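Local atomic coordinates of cortical-lytic enzyme (Clostridium perfringens, PDB entry 5JIP), a protein that probably acts as a muramidase (lysozyme) of glycoside hydrolase family 25, taking part in hydrolysis of the spore cortex peptidoglycan during germination. Residues D18-S23 against G71-A76; L175-Y180 against P191-W196; W199-F204 against D227-P232; G208-V213 against V217-G222. One frame throughout, in Å; residues are numbered along the deposited sequence.

Interaction 1: D18-S23 against G71-A76; sequences DLNEFS and GAYHFA
The phenol of Tyr73 reaches across to the carboxamide of Asn20, and the two flat groups neither stack nor lie in one plane: amide and ring are turned 62° apart. The amide nitrogen makes the polar touch, with ND2 of Asn20 at 3.4 Å from OH of Tyr73 and an N-H...O angle of 145°, a weak bond. CG of Tyr73 sits between its own backbone N and carbonyl carbon (chi1 64°), which swings the ring off its strand toward 18-23. A water is shared between the hydroxyl and the carboxylate of Asp18: it lies 2.7 Å from OH of Tyr73 and donates to OD2 of Asp18 over 2.8 Å. The setting is the parallel part of the family 25 TIM-type barrel. Strands 15-19 and 70-75 both pair with 38-44, so Tyr73 spans that middle strand and packs on its Arg41. Here strand 15-19 runs out into a loop, at the strand end where barrel enzymes carry their active sites. The other branch of the Asn20 amide shapes this loop: OD1 of Asn20 accepts from N of Phe22 at 2.9 Å, an Asx turn inside the type I turn from Asn20 to Ser23. N of Asn20 donates to OG of Ser23 at 3.1 Å. OD1 of Asp18, the oxygen turned from the shared water, accepts from Asn220 and Gln203.

Interaction 2: L175-Y180 against P191-W196; sequences LWIAMY and PNVGGW
CG of Leu175 stands anti to the backbone N (chi1 177°), and Trp196, with CG beside its own N (chi1 -84°), turns its indole to meet it. Over one face, CB of Leu175 lies 3.8 Å from the centroid of the Trp196 five-membered ring and 5° off its normal, a CH-pi contact. CD2 of Leu175 lies over the ring fusion, 3.7 Å from CD2 of Trp196, and CD1 of Leu175 over the benzene half, 3.9 Å from CH2 of Trp196. The carbonyl O of Gly194 lies toward the rim of the opposite face, and NE1 of Trp196 is hydrogen-bonded to O of Met173. Single touches follow: CD1 of Ile177 meets CG2 of Val193, and SD of Met179 meets CD of Pro191, both at 4.1 Å. A type I' turn from Val193 to Trp196, with central glycines, reverses the chain. The loop thus covers strand 175-178, between strands 147-151 and 201-208; Leu152 of helix 152-157 packs on Met179, Pro191 and Val193, and Ile155 on Trp196.

Interaction 3: W199-F204 against D227-P232; sequences WTMWQF and DSLMPP. With MG (magnesium ion), chain E.
Leu229 pushes its CD2 methyl between Thr200 and Met201, at 3.7 Å from CG2 of Thr200 and 3.9 Å from SD of Met201. The contact ties Thr200 and Met201, beside strand 175-178 in the TIM-type barrel, to the linker toward the C-terminal beta sandwich, whose sheets of three and four strands have the topology of a fibronectin type III domain. Thr200 and Leu229 run alongside in opposite senses, whereas Met201 comes in at about a right angle. CG2 of Thr200 is the branch anti to its backbone N, facing the leucine, and Met201, with CG beside its backbone N (chi1 -67°) and the chain then extended, lays SD alongside both leucine methyls. The 3-10 turn carrying Leu229 is closed by N of Met230 donating to O of Asp227 and has a magnesium ion on it. O of Asp227 binds the metal at 2.2 Å and O of Met230 at 2.0 Å. Two waters, together with OD2 of Asp258 and OD2 of Asp304 from the sandwich, make six ligands, so the ion bridges linker and C-terminal domain. The carboxylate of Asp227 stays off the metal: its OD2 accepts a hydrogen bond from backbone N of Asp257.

Interaction 4: G208-V213 against V217-G222; sequences GKLDGV and VDLNWG
Gly208 and Val217 form an antiparallel hydrogen-bonded pair: N of Gly208 donates to O of Val217 at 2.8 Å, and N of Val217 returns to O of Gly208 at 3.0 Å, with N-H...O angles of 151° and 154°. CG1 of Val217, the branch between its backbone N and carbonyl carbon, rests 3.4 Å from O of Gly208, while CD1 of Leu219 lies 3.8 Å from CA of Gly208. Farther out, CD2 of Leu210 meets CD2 of Leu219 at 3.9 Å, and Val213 crosses Val217 at about a right angle, CG1 of Val213 at 3.8 Å from CB of Val217. A type II turn from Leu210 to Val213, with Gly212 at positive phi, folds the loop back so that both residues face the strand; Leu31 of helix 28-34 packs on them. This is a beta hairpin with a long connection between strands 201-208 and 217-221, in the part of the family 25 barrel where neighbouring strands join without a helix, 217-221 being antiparallel to both neighbours.

In the fold
All four contacts involve one barrel sheet. Interaction 1 lies at the C-terminal ends of the barrel strands, mostly buried, and works through an amide, a phenol and a water; Asp18 links it by hydrogen bonds to interactions 3 and 4 and by packing to interaction 2. Interaction 2 is buried too but apolar, a loop laid over strand 175-178; that strand pairs with 201-208, to which interaction 3 belongs. Interactions 3 and 4 share a ladder, since 201-208 also pairs with 217-221. Interaction 4, partly buried about 20 Å from the chain centre, alone rests on backbone bonds across its segments. Interaction 3, the most central at about 8 Å, combines one leucine contact with the magnesium that joins the two domains.

Interaction 1: D18-S23 against G71-A76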
loop_
_atom_site.group_PDB
_atom_site.type_symbol
_atom_site.label_atom_id
_atom_site.label_comp_id
_atom_site.label_asym_id
_atom_site.label_seq_id
_atom_site.Cartn_x
_atom_site.Cartn_y
_atom_site.Cartn_z
ATOM N N ASP A 18 -15.628 19.372 -15.190
ATOM C CA ASP A 18 -14.630 20.375 -14.851
ATOM C C ASP A 18 -15.073 21.716 -15.418
ATOM O O ASP A 18 -15.737 21.788 -16.465
ATOM C CB ASP A 18 -13.210 19.996 -15.320
ATOM C CG ASP A 18 -13.127 19.716 -16.807
ATOM O OD1 ASP A 18 -13.391 18.562 -17.204
ATOM O OD2 ASP A 18 -12.783 20.645 -17.568
ATOM N N LEU A 19 -14.730 22.770 -14.675
ATOM C CA LEU A 19 -15.280 24.114 -14.854
ATOM C C LEU A 19 -14.170 25.151 -14.741
ATOM O O LEU A 19 -13.110 24.898 -14.161
ATOM C CB LEU A 19 -16.347 24.435 -13.792
ATOM C CG LEU A 19 -17.495 23.452 -13.552
ATOM C CD1 LEU A 19 -18.274 23.853 -12.291
ATOM C CD2 LEU A 19 -18.401 23.400 -14.746
ATOM N N ASN A 20 -14.419 26.335 -15.294
ATOM C CA ASN A 20 -13.525 27.462 -15.079
ATOM C C ASN A 20 -14.342 28.746 -15.184
ATOM O O ASN A 20 -15.572 28.712 -15.211
ATOM C CB ASN A 20 -12.336 27.422 -16.046
ATOM C CG ASN A 20 -12.747 27.509 -17.512
ATOM O OD1 ASN A 20 -13.784 28.075 -17.872
ATOM N ND2 ASN A 20 -11.933 26.917 -18.361
ATOM N N GLU A 21 -13.653 29.887 -15.210
ATOM C CA GLU A 21 -14.370 31.161 -15.171
ATOM C C GLU A 21 -15.285 31.382 -16.371
ATOM O O GLU A 21 -16.147 32.278 -16.323
ATOM C CB GLU A 21 -13.366 32.297 -15.066
ATOM C CG GLU A 21 -12.528 32.517 -16.299
ATOM C CD GLU A 21 -11.510 33.605 -16.074
ATOM O OE1 GLU A 21 -11.796 34.769 -16.472
ATOM O OE2 GLU A 21 -10.458 33.310 -15.465
ATOM N N PHE A 22 -15.137 30.597 -17.431
ATOM C CA PHE A 22 -15.976 30.752 -18.618
ATOM C C PHE A 22 -17.181 29.834 -18.591
ATOM O O PHE A 22 -18.018 29.889 -19.493
ATOM C CB PHE A 22 -15.120 30.526 -19.890
ATOM C CG PHE A 22 -13.864 31.349 -19.888
ATOM C CD1 PHE A 22 -13.943 32.732 -19.887
ATOM C CD2 PHE A 22 -12.602 30.749 -19.853
ATOM C CE1 PHE A 22 -12.809 33.489 -19.851
ATOM C CE2 PHE A 22 -11.473 31.503 -19.805
ATOM C CZ PHE A 22 -11.559 32.875 -19.818
ATOM N N SER A 23 -17.301 29.005 -17.565
ATOM C CA SER A 23 -18.485 28.184 -17.415
ATOM C C SER A 23 -19.646 29.087 -17.031
ATOM O O SER A 23 -19.511 29.920 -16.136
ATOM C CB SER A 23 -18.251 27.145 -16.330
ATOM O OG SER A 23 -17.161 26.327 -16.673
ATOM N N GLY A 71 -11.428 19.798 -6.644
ATOM C CA GLY A 71 -10.016 19.886 -6.947
ATOM C C GLY A 71 -9.792 20.966 -7.988
ATOM O O GLY A 71 -10.750 21.517 -8.530
ATOM N N ALA A 72 -8.518 21.250 -8.278
ATOM C CA ALA A 72 -8.257 22.310 -9.248
ATOM C C ALA A 72 -7.029 22.013 -10.089
ATOM O O ALA A 72 -6.127 21.262 -9.690
ATOM C CB ALA A 72 -8.096 23.648 -8.542
ATOM N N TYR A 73 -6.973 22.683 -11.242
ATOM C CA TYR A 73 -5.894 22.484 -12.182
ATOM C C TYR A 73 -5.214 23.802 -12.530
ATOM O O TYR A 73 -5.772 24.899 -12.355
ATOM C CB TYR A 73 -6.379 21.791 -13.458
ATOM C CG TYR A 73 -7.375 22.527 -14.310
ATOM C CD1 TYR A 73 -6.971 23.505 -15.222
ATOM C CD2 TYR A 73 -8.719 22.212 -14.248
ATOM C CE1 TYR A 73 -7.885 24.160 -16.002
ATOM C CE2 TYR A 73 -9.650 22.874 -15.036
ATOM C CZ TYR A 73 -9.225 23.840 -15.906
ATOM O OH TYR A 73 -10.162 24.487 -16.673
ATOM N N HIS A 74 -3.975 23.653 -12.986
ATOM C CA HIS A 74 -3.166 24.720 -13.562
ATOM C C HIS A 74 -2.953 24.464 -15.052
ATOM O O HIS A 74 -2.486 23.384 -15.439
ATOM C CB HIS A 74 -1.804 24.810 -12.866
ATOM C CG HIS A 74 -0.856 25.755 -13.535
ATOM N ND1 HIS A 74 -0.999 27.122 -13.462
ATOM C CD2 HIS A 74 0.243 25.531 -14.299
ATOM C CE1 HIS A 74 -0.017 27.699 -14.138
ATOM N NE2 HIS A 74 0.745 26.755 -14.662
ATOM N N PHE A 75 -3.222 25.471 -15.885
ATOM C CA PHE A 75 -2.955 25.350 -17.315
ATOM C C PHE A 75 -1.488 25.671 -17.558
ATOM O O PHE A 75 -1.038 26.809 -17.362
ATOM C CB PHE A 75 -3.857 26.252 -18.152
ATOM C CG PHE A 75 -3.654 26.069 -19.620
ATOM C CD1 PHE A 75 -2.668 26.767 -20.295
ATOM C CD2 PHE A 75 -4.436 25.180 -20.319
ATOM C CE1 PHE A 75 -2.467 26.578 -21.649
ATOM C CE2 PHE A 75 -4.236 24.976 -21.675
ATOM C CZ PHE A 75 -3.270 25.692 -22.338
ATOM N N ALA A 76 -0.746 24.666 -18.003
ATOM C CA ALA A 76 0.701 24.773 -18.116
ATOM C C ALA A 76 1.118 25.587 -19.340
ATOM O O ALA A 76 0.456 25.570 -20.383
ATOM C CB ALA A 76 1.297 23.386 -18.210
HETATM O O HOH W 1 -12.613 23.419 -17.274
#

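Interaction 2: L175-Y180 against P191-W196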
loop_
_atom_site.group_PDB
_atom_site.type_symbol
_atom_site.label_atom_id
_atom_site.label_comp_id
_atom_site.label_asym_id
_atom_site.label_seq_id
_atom_site.Cartn_x
_atom_site.Cartn_y
_atom_site.Cartn_z
ATOM N N LEU A 175 -3.255 9.642 -14.283
ATOM C CA LEU A 175 -3.599 10.158 -15.604
ATOM C C LEU A 175 -5.077 10.513 -15.707
ATOM O O LEU A 175 -5.960 9.668 -15.500
ATOM C CB LEU A 175 -3.250 9.150 -16.701
ATOM C CG LEU A 175 -3.638 9.547 -18.118
ATOM C CD1 LEU A 175 -2.854 10.749 -18.562
ATOM C CD2 LEU A 175 -3.426 8.381 -19.036
ATOM N N TRP A 176 -5.323 11.752 -16.093
ATOM C CA TRP A 176 -6.637 12.231 -16.517
ATOM C C TRP A 176 -6.558 12.432 -18.032
ATOM O O TRP A 176 -5.931 13.383 -18.519
ATOM C CB TRP A 176 -6.960 13.499 -15.750
ATOM C CG TRP A 176 -8.253 14.182 -16.055
ATOM C CD1 TRP A 176 -9.265 13.779 -16.891
ATOM C CD2 TRP A 176 -8.660 15.418 -15.497
ATOM N NE1 TRP A 176 -10.284 14.700 -16.868
ATOM C CE2 TRP A 176 -9.931 15.727 -16.033
ATOM C CE3 TRP A 176 -8.060 16.310 -14.608
ATOM C CZ2 TRP A 176 -10.612 16.900 -15.707
ATOM C CZ3 TRP A 176 -8.747 17.475 -14.270
ATOM C CH2 TRP A 176 -10.001 17.759 -14.822
ATOM N N ILE A 177 -7.122 11.502 -18.780
ATOM C CA ILE A 177 -6.947 11.499 -20.225
ATOM C C ILE A 177 -8.206 12.037 -20.876
ATOM O O ILE A 177 -9.331 11.682 -20.501
ATOM C CB ILE A 177 -6.599 10.106 -20.780
ATOM C CG1 ILE A 177 -6.195 10.244 -22.252
ATOM C CG2 ILE A 177 -7.755 9.131 -20.573
ATOM C CD1 ILE A 177 -5.587 8.992 -22.848
ATOM N N ALA A 178 -8.010 12.902 -21.859
ATOM C CA ALA A 178 -9.104 13.403 -22.677
ATOM C C ALA A 178 -9.125 12.638 -23.995
ATOM O O ALA A 178 -8.113 12.583 -24.695
ATOM C CB ALA A 178 -8.934 14.893 -22.935
ATOM N N MET A 179 -10.273 12.044 -24.316
ATOM C CA MET A 179 -10.526 11.459 -25.623
ATOM C C MET A 179 -12.021 11.567 -25.859
ATOM O O MET A 179 -12.801 10.865 -25.205
ATOM C CB MET A 179 -10.091 10.006 -25.707
ATOM C CG MET A 179 -10.290 9.484 -27.143
ATOM S SD MET A 179 -10.337 7.742 -27.130
ATOM C CE MET A 179 -11.982 7.460 -26.461
ATOM N N TYR A 180 -12.402 12.413 -26.810
ATOM C CA TYR A 180 -13.799 12.769 -27.037
ATOM C C TYR A 180 -14.446 11.810 -28.033
ATOM O O TYR A 180 -13.981 11.676 -29.171
ATOM C CB TYR A 180 -13.878 14.217 -27.537
ATOM C CG TYR A 180 -13.308 15.237 -26.574
ATOM C CD1 TYR A 180 -13.106 14.931 -25.231
ATOM C CD2 TYR A 180 -12.991 16.507 -27.005
ATOM C CE1 TYR A 180 -12.589 15.885 -24.356
ATOM C CE2 TYR A 180 -12.498 17.437 -26.178
ATOM C CZ TYR A 180 -12.286 17.143 -24.847
ATOM O OH TYR A 180 -11.764 18.133 -24.051
ATOM N N PRO A 191 -7.503 4.017 -25.407
ATOM C CA PRO A 191 -6.491 2.964 -25.483
ATOM C C PRO A 191 -5.436 3.152 -24.414
ATOM O O PRO A 191 -5.231 4.242 -23.886
ATOM C CB PRO A 191 -5.892 3.148 -26.877
ATOM C CG PRO A 191 -5.974 4.583 -27.110
ATOM C CD PRO A 191 -7.276 5.031 -26.453
ATOM N N ASN A 192 -4.709 2.079 -24.144
ATOM C CA ASN A 192 -3.582 2.158 -23.221
ATOM C C ASN A 192 -2.406 2.807 -23.946
ATOM O O ASN A 192 -2.007 2.359 -25.023
ATOM C CB ASN A 192 -3.242 0.769 -22.671
ATOM C CG ASN A 192 -4.318 0.233 -21.685
ATOM O OD1 ASN A 192 -5.101 0.986 -21.076
ATOM N ND2 ASN A 192 -4.325 -1.070 -21.505
ATOM N N VAL A 193 -1.869 3.886 -23.375
ATOM C CA VAL A 193 -0.857 4.715 -24.024
ATOM C C VAL A 193 0.084 5.278 -22.968
ATOM O O VAL A 193 -0.215 5.280 -21.771
ATOM C CB VAL A 193 -1.474 5.879 -24.843
ATOM C CG1 VAL A 193 -2.295 5.348 -26.006
ATOM C CG2 VAL A 193 -2.313 6.765 -23.977
ATOM N N GLY A 194 1.224 5.792 -23.434
ATOM C CA GLY A 194 2.173 6.487 -22.585
ATOM C C GLY A 194 2.760 5.662 -21.468
ATOM O O GLY A 194 3.291 6.228 -20.515
ATOM N N GLY A 195 2.682 4.339 -21.546
ATOM C CA GLY A 195 3.136 3.504 -20.453
ATOM C C GLY A 195 2.246 3.503 -19.236
ATOM O O GLY A 195 2.578 2.844 -18.248
ATOM N N TRP A 196 1.137 4.244 -19.261
ATOM C CA TRP A 196 0.177 4.237 -18.173
ATOM C C TRP A 196 -0.610 2.938 -18.180
ATOM O O TRP A 196 -1.244 2.594 -19.186
ATOM C CB TRP A 196 -0.771 5.426 -18.318
ATOM C CG TRP A 196 -0.226 6.705 -17.732
ATOM C CD1 TRP A 196 -0.022 6.983 -16.396
ATOM C CD2 TRP A 196 0.152 7.894 -18.444
ATOM N NE1 TRP A 196 0.467 8.252 -16.249
ATOM C CE2 TRP A 196 0.560 8.841 -17.489
ATOM C CE3 TRP A 196 0.164 8.253 -19.801
ATOM C CZ2 TRP A 196 1.014 10.104 -17.846
ATOM C CZ3 TRP A 196 0.599 9.517 -20.145
ATOM C CH2 TRP A 196 1.020 10.425 -19.172
#

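Interaction 3: W199-F204 against D227-P232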
loop_
_atom_site.group_PDB
_atom_site.type_symbol
_atom_site.label_atom_id
_atom_site.label_comp_id
_atom_site.label_asym_id
_atom_site.label_seq_id
_atom_site.Cartn_x
_atom_site.Cartn_y
_atom_site.Cartn_z
ATOM N N TRP A 199 -6.014 4.693 -16.790
ATOM C CA TRP A 199 -6.443 6.061 -16.552
ATOM C C TRP A 199 -7.164 6.157 -15.219
ATOM O O TRP A 199 -7.862 5.238 -14.784
ATOM C CB TRP A 199 -7.331 6.616 -17.674
ATOM C CG TRP A 199 -8.572 5.872 -18.093
ATOM C CD1 TRP A 199 -8.711 5.075 -19.188
ATOM C CD2 TRP A 199 -9.879 5.979 -17.514
ATOM N NE1 TRP A 199 -10.006 4.620 -19.287
ATOM C CE2 TRP A 199 -10.743 5.163 -18.271
ATOM C CE3 TRP A 199 -10.382 6.621 -16.397
ATOM C CZ2 TRP A 199 -12.077 5.020 -17.962
ATOM C CZ3 TRP A 199 -11.714 6.464 -16.084
ATOM C CH2 TRP A 199 -12.544 5.666 -16.852
ATOM N N THR A 200 -6.944 7.275 -14.551
ATOM C CA THR A 200 -7.658 7.596 -13.335
ATOM C C THR A 200 -8.964 8.326 -13.644
ATOM O O THR A 200 -9.992 8.051 -13.008
ATOM C CB THR A 200 -6.739 8.436 -12.443
ATOM O OG1 THR A 200 -5.610 7.630 -12.078
ATOM C CG2 THR A 200 -7.442 8.942 -11.227
ATOM N N MET A 201 -8.934 9.268 -14.595
ATOM C CA MET A 201 -10.146 9.917 -15.094
ATOM C C MET A 201 -10.076 9.997 -16.609
ATOM O O MET A 201 -8.997 9.989 -17.204
ATOM C CB MET A 201 -10.326 11.311 -14.509
ATOM C CG MET A 201 -10.609 11.316 -13.027
ATOM S SD MET A 201 -10.899 12.986 -12.329
ATOM C CE MET A 201 -11.548 13.915 -13.679
ATOM N N TRP A 202 -11.248 10.047 -17.217
ATOM C CA TRP A 202 -11.409 10.123 -18.667
ATOM C C TRP A 202 -12.390 11.248 -18.976
ATOM O O TRP A 202 -13.564 11.170 -18.592
ATOM C CB TRP A 202 -11.906 8.788 -19.217
ATOM C CG TRP A 202 -12.381 8.787 -20.645
ATOM C CD1 TRP A 202 -12.052 9.657 -21.639
ATOM C CD2 TRP A 202 -13.310 7.851 -21.224
ATOM N NE1 TRP A 202 -12.701 9.307 -22.820
ATOM C CE2 TRP A 202 -13.492 8.212 -22.572
ATOM C CE3 TRP A 202 -13.989 6.741 -20.725
ATOM C CZ2 TRP A 202 -14.325 7.493 -23.423
ATOM C CZ3 TRP A 202 -14.823 6.038 -21.569
ATOM C CH2 TRP A 202 -14.978 6.407 -22.897
ATOM N N GLN A 203 -11.891 12.310 -19.612
ATOM C CA GLN A 203 -12.725 13.395 -20.111
ATOM C C GLN A 203 -13.252 12.959 -21.472
ATOM O O GLN A 203 -12.480 12.860 -22.434
ATOM C CB GLN A 203 -11.928 14.683 -20.239
ATOM C CG GLN A 203 -12.794 15.911 -20.455
ATOM C CD GLN A 203 -11.935 17.122 -20.634
ATOM O OE1 GLN A 203 -11.267 17.270 -21.649
ATOM N NE2 GLN A 203 -11.938 18.003 -19.634
ATOM N N PHE A 204 -14.536 12.610 -21.529
ATOM C CA PHE A 204 -15.101 12.024 -22.739
ATOM C C PHE A 204 -15.853 13.031 -23.600
ATOM O O PHE A 204 -16.194 12.712 -24.742
ATOM C CB PHE A 204 -16.013 10.831 -22.386
ATOM C CG PHE A 204 -17.220 11.196 -21.562
ATOM C CD1 PHE A 204 -17.145 11.195 -20.171
ATOM C CD2 PHE A 204 -18.411 11.547 -22.168
ATOM C CE1 PHE A 204 -18.234 11.542 -19.401
ATOM C CE2 PHE A 204 -19.513 11.908 -21.399
ATOM C CZ PHE A 204 -19.418 11.914 -20.015
ATOM N N ASP A 227 -12.910 8.000 -3.151
ATOM C CA ASP A 227 -11.732 7.926 -2.302
ATOM C C ASP A 227 -10.451 7.856 -3.125
ATOM O O ASP A 227 -9.415 8.381 -2.697
ATOM C CB ASP A 227 -11.823 6.707 -1.371
ATOM C CG ASP A 227 -13.047 6.724 -0.453
ATOM O OD1 ASP A 227 -13.589 7.788 -0.193
ATOM O OD2 ASP A 227 -13.445 5.635 0.022
ATOM N N SER A 228 -10.518 7.281 -4.327
ATOM C CA SER A 228 -9.327 7.121 -5.159
ATOM C C SER A 228 -8.850 8.441 -5.771
ATOM O O SER A 228 -7.782 8.468 -6.367
ATOM C CB SER A 228 -9.597 6.111 -6.261
ATOM O OG SER A 228 -9.789 4.821 -5.687
ATOM N N LEU A 229 -9.634 9.511 -5.665
ATOM C CA LEU A 229 -9.195 10.835 -6.082
ATOM C C LEU A 229 -8.681 11.681 -4.924
ATOM O O LEU A 229 -8.050 12.727 -5.173
ATOM C CB LEU A 229 -10.355 11.590 -6.761
ATOM C CG LEU A 229 -10.871 11.021 -8.091
ATOM C CD1 LEU A 229 -12.051 11.842 -8.594
ATOM C CD2 LEU A 229 -9.733 10.984 -9.135
ATOM N N MET A 230 -8.948 11.266 -3.675
ATOM C CA MET A 230 -8.725 12.078 -2.472
ATOM C C MET A 230 -7.739 11.437 -1.493
ATOM O O MET A 230 -7.612 10.209 -1.446
ATOM C CB MET A 230 -10.041 12.308 -1.729
ATOM C CG MET A 230 -11.109 12.890 -2.586
ATOM S SD MET A 230 -12.578 13.393 -1.652
ATOM C CE MET A 230 -13.106 11.864 -0.879
ATOM N N PRO A 231 -7.060 12.232 -0.674
ATOM C CA PRO A 231 -6.355 11.656 0.462
ATOM C C PRO A 231 -7.337 10.999 1.416
ATOM O O PRO A 231 -8.515 11.415 1.515
ATOM C CB PRO A 231 -5.668 12.871 1.110
ATOM C CG PRO A 231 -5.685 13.926 0.039
ATOM C CD PRO A 231 -6.912 13.701 -0.704
ATOM N N PRO A 232 -6.885 10.011 2.177
ATOM C CA PRO A 232 -7.743 9.445 3.225
ATOM C C PRO A 232 -8.039 10.468 4.302
ATOM O O PRO A 232 -7.309 11.453 4.487
ATOM C CB PRO A 232 -6.917 8.291 3.802
ATOM C CG PRO A 232 -5.606 8.430 3.291
ATOM C CD PRO A 232 -5.519 9.470 2.232
HETATM MG MG MG E . -7.394 8.245 -1.936
HETATM O O HOH W 2 -6.464 8.729 -3.759
HETATM O O HOH W 3 -8.224 7.840 -0.016
#

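Interaction 4: G208-V213 against V217-G222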
loop_
_atom_site.group_PDB
_atom_site.type_symbol
_atom_site.label_atom_id
_atom_site.label_comp_id
_atom_site.label_asym_id
_atom_site.label_seq_id
_atom_site.Cartn_x
_atom_site.Cartn_y
_atom_site.Cartn_z
ATOM N N GLY A 208 -20.847 18.494 -23.129
ATOM C CA GLY A 208 -21.868 17.748 -22.455
ATOM C C GLY A 208 -22.995 18.631 -21.958
ATOM O O GLY A 208 -22.882 19.853 -21.873
ATOM N N LYS A 209 -24.101 17.982 -21.630
ATOM C CA LYS A 209 -25.265 18.635 -21.030
ATOM C C LYS A 209 -25.462 18.075 -19.635
ATOM O O LYS A 209 -25.693 16.868 -19.467
ATOM C CB LYS A 209 -26.512 18.414 -21.887
ATOM C CG LYS A 209 -27.805 18.971 -21.299
ATOM C CD LYS A 209 -28.988 18.603 -22.214
ATOM C CE LYS A 209 -30.277 19.304 -21.812
ATOM N NZ LYS A 209 -30.949 18.642 -20.659
ATOM N N LEU A 210 -25.341 18.940 -18.633
ATOM C CA LEU A 210 -25.545 18.541 -17.242
ATOM C C LEU A 210 -26.341 19.607 -16.517
ATOM O O LEU A 210 -25.945 20.774 -16.531
ATOM C CB LEU A 210 -24.218 18.354 -16.520
ATOM C CG LEU A 210 -24.269 17.825 -15.088
ATOM C CD1 LEU A 210 -24.928 16.436 -15.011
ATOM C CD2 LEU A 210 -22.856 17.790 -14.548
ATOM N N ASP A 211 -27.444 19.203 -15.884
ATOM C CA ASP A 211 -28.242 20.128 -15.078
ATOM C C ASP A 211 -27.339 20.789 -14.050
ATOM O O ASP A 211 -26.602 20.113 -13.336
ATOM C CB ASP A 211 -29.380 19.382 -14.355
ATOM C CG ASP A 211 -30.573 19.065 -15.257
ATOM O OD1 ASP A 211 -30.542 19.387 -16.464
ATOM O OD2 ASP A 211 -31.553 18.471 -14.740
ATOM N N GLY A 212 -27.385 22.106 -13.984
ATOM C CA GLY A 212 -26.546 22.839 -13.066
ATOM C C GLY A 212 -25.404 23.565 -13.722
ATOM O O GLY A 212 -24.714 24.347 -13.045
ATOM N N VAL A 213 -25.175 23.336 -15.015
ATOM C CA VAL A 213 -24.246 24.126 -15.805
ATOM C C VAL A 213 -24.989 24.569 -17.052
ATOM O O VAL A 213 -25.583 23.736 -17.747
ATOM C CB VAL A 213 -22.978 23.344 -16.181
ATOM C CG1 VAL A 213 -22.070 24.206 -17.000
ATOM C CG2 VAL A 213 -22.270 22.865 -14.928
ATOM N N VAL A 217 -20.453 21.564 -21.352
ATOM C CA VAL A 217 -19.526 21.433 -20.245
ATOM C C VAL A 217 -18.642 20.200 -20.452
ATOM O O VAL A 217 -19.058 19.214 -21.071
ATOM C CB VAL A 217 -20.325 21.388 -18.909
ATOM C CG1 VAL A 217 -21.242 20.159 -18.858
ATOM C CG2 VAL A 217 -19.398 21.430 -17.706
ATOM N N ASP A 218 -17.404 20.290 -19.967
ATOM C CA ASP A 218 -16.496 19.142 -19.914
ATOM C C ASP A 218 -17.011 18.133 -18.898
ATOM O O ASP A 218 -17.277 18.488 -17.749
ATOM C CB ASP A 218 -15.081 19.555 -19.495
ATOM C CG ASP A 218 -14.375 20.478 -20.464
ATOM O OD1 ASP A 218 -14.816 20.641 -21.625
ATOM O OD2 ASP A 218 -13.322 21.030 -20.054
ATOM N N LEU A 219 -17.152 16.881 -19.306
ATOM C CA LEU A 219 -17.610 15.828 -18.407
ATOM C C LEU A 219 -16.600 14.685 -18.354
ATOM O O LEU A 219 -15.906 14.386 -19.335
ATOM C CB LEU A 219 -18.957 15.288 -18.825
ATOM C CG LEU A 219 -20.107 16.319 -18.804
ATOM C CD1 LEU A 219 -21.360 15.679 -19.349
ATOM C CD2 LEU A 219 -20.310 16.898 -17.388
ATOM N N ASN A 220 -16.562 14.019 -17.203
ATOM C CA ASN A 220 -15.480 13.095 -16.882
ATOM C C ASN A 220 -16.001 11.869 -16.159
ATOM O O ASN A 220 -16.861 11.969 -15.274
ATOM C CB ASN A 220 -14.440 13.743 -15.966
ATOM C CG ASN A 220 -13.882 15.030 -16.532
ATOM O OD1 ASN A 220 -13.025 15.004 -17.402
ATOM N ND2 ASN A 220 -14.321 16.162 -15.989
ATOM N N TRP A 221 -15.441 10.721 -16.517
ATOM C CA TRP A 221 -15.536 9.524 -15.703
ATOM C C TRP A 221 -14.321 9.428 -14.791
ATOM O O TRP A 221 -13.188 9.721 -15.199
ATOM C CB TRP A 221 -15.619 8.256 -16.563
ATOM C CG TRP A 221 -16.766 8.225 -17.518
ATOM C CD1 TRP A 221 -16.687 8.231 -18.875
ATOM C CD2 TRP A 221 -18.169 8.199 -17.190
ATOM N NE1 TRP A 221 -17.941 8.193 -19.424
ATOM C CE2 TRP A 221 -18.876 8.187 -18.416
ATOM C CE3 TRP A 221 -18.887 8.163 -15.993
ATOM C CZ2 TRP A 221 -20.263 8.140 -18.476
ATOM C CZ3 TRP A 221 -20.285 8.142 -16.045
ATOM C CH2 TRP A 221 -20.956 8.116 -17.284
ATOM N N GLY A 222 -14.566 8.988 -13.564
ATOM C CA GLY A 222 -13.522 8.808 -12.589
ATOM C C GLY A 222 -13.434 7.382 -12.075
ATOM O O GLY A 222 -14.083 6.457 -12.582
#